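Local structure of trans-4-hydroxy-L-proline dehydratase (6VXC) at residues A[302-305]-A[306-309]; A[329-332]-A[333-337]; A[282-285]-A[286-290]; A[314-318]-A[319-323]. The protein uses a glycyl radical to dehydrate trans-4-hydroxy-L-proline to (S)-1-pyrroline-5-carboxylate, a step in the anaerobic breakdown of this amino acid. All coordinates share one frame; numbering follows the deposited sequence.

Contact 1. Residues A[302-305]-A[306-309]; sequences PGRL and DQHL
R304 and the residues two to four places further on meet where a loop turns into helix 305-318. The backbone folds tightly here: R304 sits at the centre of an inverse gamma turn and is the N-cap residue, and its carbonyl opens the helical ladder. H308 N donates to R304 O at 3.2 Å, and a weak bond from Q307 N reaches the same oxygen at 3.0 Å. L309 N continues the pattern to L305 O.

Among the side chains, the bent R304 chain folds back alongside D306 and Q307. R304 NH1 forms a salt bridge with D306 OD1 at 3.1 Å, a weak hydrogen bond at 125°, and the two planes stand 69° apart. Q307 CG lies over one guanidinium face, 3.4 Å from R304 NH2. From Q307, NE2 comes down on D306 OD1 from above the carboxylate plane, 3.0 Å away and nearly straight. The H308 ring lays a face over R304 O, while its CE1 edge meets P302 O at 3.4 Å. L305 CD1 packs on L309 CD1 at 3.5 Å, and both leucines touch L331 of helix 324-339.

Each polar end also has a partner elsewhere: R304 NH2 binds G366 O and I368 O, D306 OD2 takes S380 OG and G366 N, and Q307 NE2 reaches G375 O. The buried arginine and aspartate thus probably balance each other's charge while tying the helix start to the region around strand 362-366.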
loop_
_atom_site.group_PDB
_atom_site.type_symbol
_atom_site.label_atom_id
_atom_site.label_comp_id
_atom_site.label_asym_id
_atom_site.label_seq_id
_atom_site.Cartn_x
_atom_site.Cartn_y
_atom_site.Cartn_z
ATOM N N PRO A 302 7.702 -10.286 0.782
ATOM C CA PRO A 302 7.839 -11.641 0.238
ATOM C C PRO A 302 6.520 -12.232 -0.228
ATOM O O PRO A 302 6.532 -13.282 -0.895
ATOM C CB PRO A 302 8.424 -12.424 1.422
ATOM C CG PRO A 302 7.884 -11.702 2.608
ATOM C CD PRO A 302 7.862 -10.257 2.247
ATOM N N GLY A 303 5.391 -11.583 0.065
ATOM C CA GLY A 303 4.112 -12.095 -0.392
ATOM C C GLY A 303 3.713 -13.366 0.331
ATOM O O GLY A 303 3.395 -13.319 1.520
ATOM N N ARG A 304 3.718 -14.503 -0.371
ATOM C CA ARG A 304 3.276 -15.780 0.189
ATOM C C ARG A 304 4.437 -16.455 0.929
ATOM O O ARG A 304 4.926 -17.523 0.556
ATOM C CB ARG A 304 2.701 -16.660 -0.919
ATOM C CG ARG A 304 1.566 -16.007 -1.732
ATOM C CD ARG A 304 0.207 -15.940 -0.974
ATOM N NE ARG A 304 -0.336 -17.285 -0.841
ATOM C CZ ARG A 304 -0.320 -17.987 0.286
ATOM N NH1 ARG A 304 0.177 -17.447 1.388
ATOM N NH2 ARG A 304 -0.789 -19.224 0.302
ATOM N N LEU A 305 4.855 -15.780 2.004
ATOM C CA LEU A 305 6.054 -16.164 2.738
ATOM C C LEU A 305 5.978 -17.603 3.240
ATOM O O LEU A 305 6.957 -18.339 3.134
ATOM C CB LEU A 305 6.284 -15.190 3.898
ATOM C CG LEU A 305 7.499 -15.414 4.799
ATOM C CD1 LEU A 305 8.798 -15.345 4.012
ATOM C CD2 LEU A 305 7.512 -14.405 5.962
ATOM N N ASP A 306 4.818 -18.033 3.764
ATOM C CA ASP A 306 4.736 -19.393 4.294
ATOM C C ASP A 306 4.880 -20.440 3.192
ATOM O O ASP A 306 5.354 -21.546 3.459
ATOM C CB ASP A 306 3.439 -19.633 5.122
ATOM C CG ASP A 306 2.110 -19.334 4.369
ATOM O OD1 ASP A 306 2.118 -18.979 3.176
ATOM O OD2 ASP A 306 1.032 -19.487 5.024
ATOM N N GLN A 307 4.490 -20.117 1.953
ATOM C CA GLN A 307 4.694 -21.063 0.858
ATOM C C GLN A 307 6.168 -21.151 0.465
ATOM O O GLN A 307 6.669 -22.239 0.169
ATOM C CB GLN A 307 3.844 -20.680 -0.357
ATOM C CG GLN A 307 2.329 -20.522 -0.068
ATOM C CD GLN A 307 1.738 -21.732 0.618
ATOM O OE1 GLN A 307 1.643 -22.818 0.029
ATOM N NE2 GLN A 307 1.362 -21.565 1.882
ATOM N N HIS A 308 6.880 -20.026 0.465
ATOM C CA HIS A 308 8.273 -20.053 0.027
ATOM C C HIS A 308 9.170 -20.707 1.073
ATOM O O HIS A 308 10.124 -21.405 0.719
ATOM C CB HIS A 308 8.756 -18.636 -0.305
ATOM C CG HIS A 308 7.923 -17.967 -1.351
ATOM N ND1 HIS A 308 7.342 -16.730 -1.166
ATOM C CD2 HIS A 308 7.517 -18.396 -2.569
ATOM C CE1 HIS A 308 6.627 -16.420 -2.232
ATOM N NE2 HIS A 308 6.718 -17.414 -3.098
ATOM N N LEU A 309 8.890 -20.479 2.361
ATOM C CA LEU A 309 9.775 -20.975 3.412
ATOM C C LEU A 309 9.515 -22.435 3.779
ATOM O O LEU A 309 10.430 -23.110 4.256
ATOM C CB LEU A 309 9.659 -20.106 4.662
ATOM C CG LEU A 309 10.230 -18.689 4.598
ATOM C CD1 LEU A 309 10.104 -18.013 5.952
ATOM C CD2 LEU A 309 11.687 -18.679 4.110
#

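Contact 2. Residues A[329-332]-A[333-337]; sequences ELLE and CLWVK
L331 CG stands beside its backbone N (chi1 -76°) and L334 CG anti to its own (chi1 -177°), which leaves the CD2 methyls of L331 and L334 4.1 Å apart. With chi1 at -106°, off the staggered positions, W335 CE3 comes to 3.3 Å from L331 O. CZ3 of the same ring lies near L331 CD2, making the leucine methyl common to both neighbours.

The backbone beneath is regular alpha helix, part of helix 324-339. C333 N bonds E329 O at 3.0 Å, L334 N bonds L330 O, W335 N bonds L331 O at 2.8 Å, and V336 N bonds E332 O, all close to straight. Around this ladder the small side chains sit against the preceding turn: C333 SG is 3.4 Å from E329 O, and V336 CG2 packs 3.4 Å from E332 O. W335 and E332 also touch V386 of helix 378-390, and C333 packs on L32 of helix 27-38.

The charged ends turn to other partners. E329 makes salt bridges with R28 and R326, and E332 is held by T25, T29 and Q328. L331, L334 and W335 pack together as an apolar group, while the buried carboxylates of E329 and E332 are met by hydroxyl, amide and cationic groups, which probably offsets the cost of enclosing their charge.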
loop_
_atom_site.group_PDB
_atom_site.type_symbol
_atom_site.label_atom_id
_atom_site.label_comp_id
_atom_site.label_asym_id
_atom_site.label_seq_id
_atom_site.Cartn_x
_atom_site.Cartn_y
_atom_site.Cartn_z
ATOM N N GLU A 329 12.508 -17.630 15.744
ATOM C CA GLU A 329 13.463 -16.589 16.102
ATOM C C GLU A 329 13.907 -15.813 14.861
ATOM O O GLU A 329 14.020 -14.582 14.891
ATOM C CB GLU A 329 14.667 -17.200 16.830
ATOM C CG GLU A 329 15.739 -16.175 17.234
ATOM C CD GLU A 329 16.944 -16.794 17.956
ATOM O OE1 GLU A 329 17.543 -16.120 18.806
ATOM O OE2 GLU A 329 17.310 -17.935 17.643
ATOM N N LEU A 330 14.159 -16.520 13.762
ATOM C CA LEU A 330 14.584 -15.851 12.536
ATOM C C LEU A 330 13.480 -14.950 11.990
ATOM O O LEU A 330 13.758 -13.856 11.498
ATOM C CB LEU A 330 15.025 -16.881 11.496
ATOM C CG LEU A 330 16.380 -17.515 11.801
ATOM C CD1 LEU A 330 16.613 -18.782 10.993
ATOM C CD2 LEU A 330 17.494 -16.511 11.554
ATOM N N LEU A 331 12.224 -15.389 12.077
ATOM C CA LEU A 331 11.118 -14.558 11.615
ATOM C C LEU A 331 10.883 -13.363 12.527
ATOM O O LEU A 331 10.502 -12.294 12.047
ATOM C CB LEU A 331 9.841 -15.388 11.489
ATOM C CG LEU A 331 9.839 -16.288 10.259
ATOM C CD1 LEU A 331 8.634 -17.185 10.235
ATOM C CD2 LEU A 331 9.909 -15.432 8.986
ATOM N N GLU A 332 11.088 -13.516 13.836
ATOM C CA GLU A 332 11.009 -12.352 14.713
ATOM C C GLU A 332 12.090 -11.348 14.362
ATOM O O GLU A 332 11.852 -10.138 14.378
ATOM C CB GLU A 332 11.093 -12.776 16.188
ATOM C CG GLU A 332 9.787 -13.434 16.662
ATOM C CD GLU A 332 9.743 -13.862 18.140
ATOM O OE1 GLU A 332 10.683 -13.564 18.918
ATOM O OE2 GLU A 332 8.734 -14.508 18.510
ATOM N N CYS A 333 13.275 -11.835 13.999
ATOM C CA CYS A 333 14.311 -10.940 13.496
ATOM C C CYS A 333 13.848 -10.221 12.237
ATOM O O CYS A 333 14.010 -9.005 12.117
ATOM C CB CYS A 333 15.605 -11.718 13.228
ATOM S SG CYS A 333 16.514 -12.277 14.688
ATOM N N LEU A 334 13.282 -10.966 11.282
ATOM C CA LEU A 334 12.741 -10.377 10.059
ATOM C C LEU A 334 11.702 -9.299 10.361
ATOM O O LEU A 334 11.729 -8.213 9.769
ATOM C CB LEU A 334 12.131 -11.466 9.178
ATOM C CG LEU A 334 11.616 -10.932 7.831
ATOM C CD1 LEU A 334 12.735 -10.203 7.075
ATOM C CD2 LEU A 334 11.031 -12.040 6.982
ATOM N N TRP A 335 10.762 -9.598 11.264
ATOM C CA TRP A 335 9.731 -8.630 11.627
ATOM C C TRP A 335 10.352 -7.318 12.084
ATOM O O TRP A 335 9.937 -6.232 11.654
ATOM C CB TRP A 335 8.829 -9.210 12.726
ATOM C CG TRP A 335 7.460 -9.628 12.235
ATOM C CD1 TRP A 335 6.269 -9.207 12.710
ATOM C CD2 TRP A 335 7.165 -10.517 11.148
ATOM N NE1 TRP A 335 5.241 -9.776 12.003
ATOM C CE2 TRP A 335 5.763 -10.588 11.040
ATOM C CE3 TRP A 335 7.947 -11.275 10.273
ATOM C CZ2 TRP A 335 5.124 -11.381 10.093
ATOM C CZ3 TRP A 335 7.310 -12.061 9.317
ATOM C CH2 TRP A 335 5.915 -12.111 9.240
ATOM N N VAL A 336 11.372 -7.404 12.943
ATOM C CA VAL A 336 12.036 -6.199 13.418
ATOM C C VAL A 336 12.682 -5.450 12.255
ATOM O O VAL A 336 12.666 -4.216 12.218
ATOM C CB VAL A 336 13.068 -6.547 14.510
ATOM C CG1 VAL A 336 13.932 -5.339 14.808
ATOM C CG2 VAL A 336 12.373 -7.075 15.778
ATOM N N LYS A 337 13.266 -6.175 11.292
ATOM C CA LYS A 337 13.899 -5.499 10.156
ATOM C C LYS A 337 12.894 -4.652 9.381
ATOM O O LYS A 337 13.182 -3.503 9.027
ATOM C CB LYS A 337 14.582 -6.494 9.221
ATOM C CG LYS A 337 15.704 -7.306 9.844
ATOM C CD LYS A 337 16.812 -6.422 10.462
ATOM C CE LYS A 337 17.438 -5.440 9.505
ATOM N NZ LYS A 337 18.525 -4.599 10.132
#

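Contact 3. Residues A[282-285]-A[286-290]; sequences MYWF and VHIGV
V286 starts the second half of this buried length of helix: its N reaches back to M282 O at 3.1 Å, almost straight, and its CG2 methyl lies against M282 SD. H287 comes next and does most of the work. With CG anti to its backbone N (chi1 -178°), the imidazole swings back toward the previous turn, where it stacks on W284 and meets Y283 at its edge. H287 ND1 meets Y283 OH at 2.8 Å, the hydroxyl lying in the imidazole plane at the ring edge and the bond practically straight at 175°; either group could supply the proton. One imidazole face takes the indole of W284, whose CZ3 sits over the ring centre in an offset stack, centroids 4.2 Å apart and planes at 18°.

Y283, W284 and H287 thus make an aromatic cluster on helix 276-293, and F338 of helix 324-339 adds a further ring to it, edge-to-face with W284.

I288 covers another part of the same indole: CG1 makes a CH-pi contact over the five-membered ring, 4.0 Å from its centroid, and CD1 lies near W284 CZ2. The indole N-H itself is bonded to G91 O. At G289 the backbone N continues the helix to F285 O, 2.9 Å away.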
loop_
_atom_site.group_PDB
_atom_site.type_symbol
_atom_site.label_atom_id
_atom_site.label_comp_id
_atom_site.label_asym_id
_atom_site.label_seq_id
_atom_site.Cartn_x
_atom_site.Cartn_y
_atom_site.Cartn_z
ATOM N N MET A 282 18.290 -13.815 1.922
ATOM C CA MET A 282 18.163 -13.477 0.502
ATOM C C MET A 282 16.980 -12.534 0.275
ATOM O O MET A 282 17.118 -11.497 -0.382
ATOM C CB MET A 282 18.018 -14.752 -0.346
ATOM C CG MET A 282 17.584 -14.538 -1.812
ATOM S SD MET A 282 18.843 -13.746 -2.866
ATOM C CE MET A 282 19.590 -15.195 -3.589
ATOM N N TYR A 283 15.811 -12.864 0.831
ATOM C CA TYR A 283 14.678 -11.965 0.665
ATOM C C TYR A 283 15.019 -10.571 1.172
ATOM O O TYR A 283 14.736 -9.575 0.497
ATOM C CB TYR A 283 13.410 -12.467 1.370
ATOM C CG TYR A 283 12.438 -11.310 1.351
ATOM C CD1 TYR A 283 11.725 -11.006 0.200
ATOM C CD2 TYR A 283 12.373 -10.421 2.413
ATOM C CE1 TYR A 283 10.910 -9.905 0.143
ATOM C CE2 TYR A 283 11.562 -9.304 2.357
ATOM C CZ TYR A 283 10.846 -9.052 1.215
ATOM O OH TYR A 283 10.046 -7.955 1.155
ATOM N N TRP A 284 15.626 -10.476 2.365
ATOM C CA TRP A 284 15.835 -9.161 2.960
ATOM C C TRP A 284 16.840 -8.329 2.168
ATOM O O TRP A 284 16.687 -7.108 2.062
ATOM C CB TRP A 284 16.266 -9.271 4.428
ATOM C CG TRP A 284 16.246 -7.900 5.039
ATOM C CD1 TRP A 284 17.311 -7.183 5.493
ATOM C CD2 TRP A 284 15.096 -7.050 5.186
ATOM N NE1 TRP A 284 16.899 -5.952 5.931
ATOM C CE2 TRP A 284 15.542 -5.844 5.761
ATOM C CE3 TRP A 284 13.734 -7.201 4.906
ATOM C CZ2 TRP A 284 14.680 -4.787 6.043
ATOM C CZ3 TRP A 284 12.871 -6.150 5.196
ATOM C CH2 TRP A 284 13.353 -4.958 5.758
ATOM N N PHE A 285 17.887 -8.963 1.623
ATOM C CA PHE A 285 18.821 -8.242 0.758
ATOM C C PHE A 285 18.111 -7.697 -0.476
ATOM O O PHE A 285 18.326 -6.545 -0.879
ATOM C CB PHE A 285 19.978 -9.159 0.345
ATOM C CG PHE A 285 21.102 -9.240 1.354
ATOM C CD1 PHE A 285 21.390 -8.167 2.195
ATOM C CD2 PHE A 285 21.894 -10.383 1.434
ATOM C CE1 PHE A 285 22.436 -8.240 3.120
ATOM C CE2 PHE A 285 22.950 -10.468 2.356
ATOM C CZ PHE A 285 23.224 -9.395 3.199
ATOM N N VAL A 286 17.282 -8.526 -1.108
ATOM C CA VAL A 286 16.496 -8.074 -2.252
ATOM C C VAL A 286 15.592 -6.915 -1.839
ATOM O O VAL A 286 15.448 -5.934 -2.569
ATOM C CB VAL A 286 15.682 -9.240 -2.849
ATOM C CG1 VAL A 286 14.736 -8.735 -3.933
ATOM C CG2 VAL A 286 16.586 -10.346 -3.386
ATOM N N HIS A 287 14.976 -7.013 -0.662
ATOM C CA HIS A 287 14.139 -5.927 -0.152
ATOM C C HIS A 287 14.934 -4.626 -0.016
ATOM O O HIS A 287 14.530 -3.584 -0.539
ATOM C CB HIS A 287 13.537 -6.348 1.198
ATOM C CG HIS A 287 12.615 -5.344 1.809
ATOM N ND1 HIS A 287 11.264 -5.571 1.963
ATOM C CD2 HIS A 287 12.854 -4.130 2.362
ATOM C CE1 HIS A 287 10.705 -4.526 2.544
ATOM N NE2 HIS A 287 11.648 -3.640 2.807
ATOM N N ILE A 288 16.092 -4.681 0.645
ATOM C CA ILE A 288 16.949 -3.504 0.760
ATOM C C ILE A 288 17.298 -2.977 -0.624
ATOM O O ILE A 288 17.337 -1.766 -0.856
ATOM C CB ILE A 288 18.222 -3.837 1.562
ATOM C CG1 ILE A 288 17.861 -4.171 3.011
ATOM C CG2 ILE A 288 19.218 -2.674 1.518
ATOM C CD1 ILE A 288 17.208 -3.023 3.720
ATOM N N GLY A 289 17.579 -3.878 -1.552
ATOM C CA GLY A 289 17.933 -3.496 -2.897
ATOM C C GLY A 289 16.851 -2.728 -3.628
ATOM O O GLY A 289 17.104 -1.612 -4.104
ATOM N N VAL A 290 15.646 -3.299 -3.738
ATOM C CA VAL A 290 14.636 -2.656 -4.586
ATOM C C VAL A 290 14.118 -1.380 -3.949
ATOM O O VAL A 290 13.706 -0.450 -4.655
ATOM C CB VAL A 290 13.494 -3.624 -4.937
ATOM C CG1 VAL A 290 14.039 -4.800 -5.765
ATOM C CG2 VAL A 290 12.745 -4.101 -3.659
#

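Contact 4. Residues A[314-318]-A[319-323]; sequences ERDVE and NGILD
R315 begins the contact, its carbonyl O taking the N-H of N319 at 3.0 Å, a regular i to i+4 helical bond. Alongside it, the N319 amide runs beside the arginine chain, with ND2 near R315 CG; the guanidinium itself lies against F312 in a cation-pi contact.

D316 is the residue on which the turn closes. D316 O receives I321 N at 3.1 Å and, weakly, L322 N. D316 OD1 reaches N319 ND2 through a water that donates to the carboxylate at 2.9 Å, while OD2 accepts from Y276 N, so both oxygens have partners. I321 CD1 lies 3.6 Å from D316 CG, brought there by a CG1 placed between backbone N and carbonyl carbon (chi1 64°). L322 CB lies 3.5 Å from D316 CB.

Together with the bond from G320 N to V317 O at 2.9 Å, the I321 N to D316 O bond makes a Schellman motif, ending helix 305-318; G320, at the C' position, takes the positive phi (77°) of the motif.

V317 touches the departing chain through its CA-H, which points at L322 O, and through CG1, which lies against L322 CB. A second water donates to V317 O and L322 O, bridging the two carbonyls. E318 sends its carboxylate outward from the turn. Further on, D323 caps the next helix through R326 N.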
loop_
_atom_site.group_PDB
_atom_site.type_symbol
_atom_site.label_atom_id
_atom_site.label_comp_id
_atom_site.label_asym_id
_atom_site.label_seq_id
_atom_site.Cartn_x
_atom_site.Cartn_y
_atom_site.Cartn_z
ATOM N N GLU A 314 10.973 -27.686 6.220
ATOM C CA GLU A 314 10.884 -29.139 6.280
ATOM C C GLU A 314 12.241 -29.781 6.033
ATOM O O GLU A 314 12.653 -30.693 6.760
ATOM C CB GLU A 314 9.844 -29.625 5.271
ATOM C CG GLU A 314 8.422 -29.230 5.644
ATOM C CD GLU A 314 7.378 -29.874 4.757
ATOM O OE1 GLU A 314 7.759 -30.503 3.759
ATOM O OE2 GLU A 314 6.168 -29.747 5.048
ATOM N N ARG A 315 12.963 -29.302 5.019
ATOM C CA ARG A 315 14.286 -29.834 4.722
ATOM C C ARG A 315 15.242 -29.600 5.892
ATOM O O ARG A 315 15.938 -30.521 6.337
ATOM C CB ARG A 315 14.794 -29.189 3.424
ATOM C CG ARG A 315 15.949 -29.839 2.714
ATOM C CD ARG A 315 15.947 -29.463 1.187
ATOM N NE ARG A 315 15.707 -28.032 0.941
ATOM C CZ ARG A 315 14.757 -27.529 0.147
ATOM N NH1 ARG A 315 13.926 -28.322 -0.523
ATOM N NH2 ARG A 315 14.640 -26.218 0.004
ATOM N N ASP A 316 15.238 -28.386 6.450
ATOM C CA ASP A 316 16.211 -28.043 7.483
ATOM C C ASP A 316 15.953 -28.803 8.785
ATOM O O ASP A 316 16.902 -29.256 9.438
ATOM C CB ASP A 316 16.212 -26.527 7.725
ATOM C CG ASP A 316 16.969 -25.734 6.624
ATOM O OD1 ASP A 316 17.342 -26.326 5.584
ATOM O OD2 ASP A 316 17.170 -24.508 6.804
ATOM N N VAL A 317 14.689 -28.969 9.184
ATOM C CA VAL A 317 14.435 -29.707 10.417
ATOM C C VAL A 317 14.786 -31.178 10.234
ATOM O O VAL A 317 15.379 -31.800 11.119
ATOM C CB VAL A 317 12.984 -29.514 10.899
ATOM C CG1 VAL A 317 12.623 -28.016 10.989
ATOM C CG2 VAL A 317 12.032 -30.251 10.023
ATOM N N GLU A 318 14.457 -31.745 9.075
ATOM C CA GLU A 318 14.798 -33.136 8.798
ATOM C C GLU A 318 16.309 -33.369 8.842
ATOM O O GLU A 318 16.769 -34.426 9.286
ATOM C CB GLU A 318 14.221 -33.532 7.442
ATOM C CG GLU A 318 14.711 -34.849 6.893
ATOM C CD GLU A 318 14.202 -36.030 7.685
ATOM O OE1 GLU A 318 13.419 -35.811 8.638
ATOM O OE2 GLU A 318 14.585 -37.174 7.351
ATOM N N ASN A 319 17.099 -32.401 8.383
ATOM C CA ASN A 319 18.550 -32.517 8.444
ATOM C C ASN A 319 19.126 -32.096 9.791
ATOM O O ASN A 319 20.346 -32.116 9.953
ATOM C CB ASN A 319 19.199 -31.689 7.335
ATOM C CG ASN A 319 18.940 -32.258 5.953
ATOM O OD1 ASN A 319 18.750 -33.462 5.792
ATOM N ND2 ASN A 319 18.919 -31.386 4.944
ATOM N N GLY A 320 18.293 -31.701 10.748
ATOM C CA GLY A 320 18.761 -31.383 12.080
ATOM C C GLY A 320 19.451 -30.058 12.253
ATOM O O GLY A 320 20.100 -29.853 13.278
ATOM N N ILE A 321 19.311 -29.126 11.305
ATOM C CA ILE A 321 19.938 -27.816 11.429
ATOM C C ILE A 321 18.957 -26.729 11.842
ATOM O O ILE A 321 19.358 -25.573 12.009
ATOM C CB ILE A 321 20.650 -27.410 10.123
ATOM C CG1 ILE A 321 19.653 -27.247 8.973
ATOM C CG2 ILE A 321 21.749 -28.406 9.766
ATOM C CD1 ILE A 321 20.251 -26.559 7.765
ATOM N N LEU A 322 17.693 -27.072 12.048
ATOM C CA LEU A 322 16.670 -26.092 12.378
ATOM C C LEU A 322 15.625 -26.764 13.247
ATOM O O LEU A 322 15.366 -27.962 13.111
ATOM C CB LEU A 322 15.998 -25.528 11.114
ATOM C CG LEU A 322 15.057 -24.319 11.230
ATOM C CD1 LEU A 322 15.818 -23.088 11.683
ATOM C CD2 LEU A 322 14.439 -24.032 9.882
ATOM N N ASP A 323 15.012 -25.982 14.127
ATOM C CA ASP A 323 13.811 -26.405 14.832
ATOM C C ASP A 323 12.798 -25.256 14.828
ATOM O O ASP A 323 13.074 -24.155 14.342
ATOM C CB ASP A 323 14.138 -26.880 16.260
ATOM C CG ASP A 323 14.781 -25.799 17.118
ATOM O OD1 ASP A 323 14.836 -24.632 16.694
ATOM O OD2 ASP A 323 15.198 -26.117 18.251
HETATM O O HOH W 1 19.031 -28.604 4.929
HETATM O O HOH W 2 15.800 -30.745 13.693
#

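Overall arrangement
Three consecutive helices of the PFL-like region and the loops that join them carry the four contacts. Contacts 1, 2 and 3 form a compact group, each pair with centres about 14 Å apart. L331 of contact 2 packs on L305 and L309 of contact 1, with L305 CD2 also 4.1 Å from W335 CZ3. Y283 of contact 3 touches P302 of contact 1, and W284 meets L334 and K337 of contact 2. Contact 4 ends the helix that contact 1 begins and leads into the helix of contact 2; it lies at the surface, its centre about 24 Å from that of contact 3. All four lie away from C454 and E456, the probable radical cysteine and proton acceptor, and from G785, the glycyl radical position.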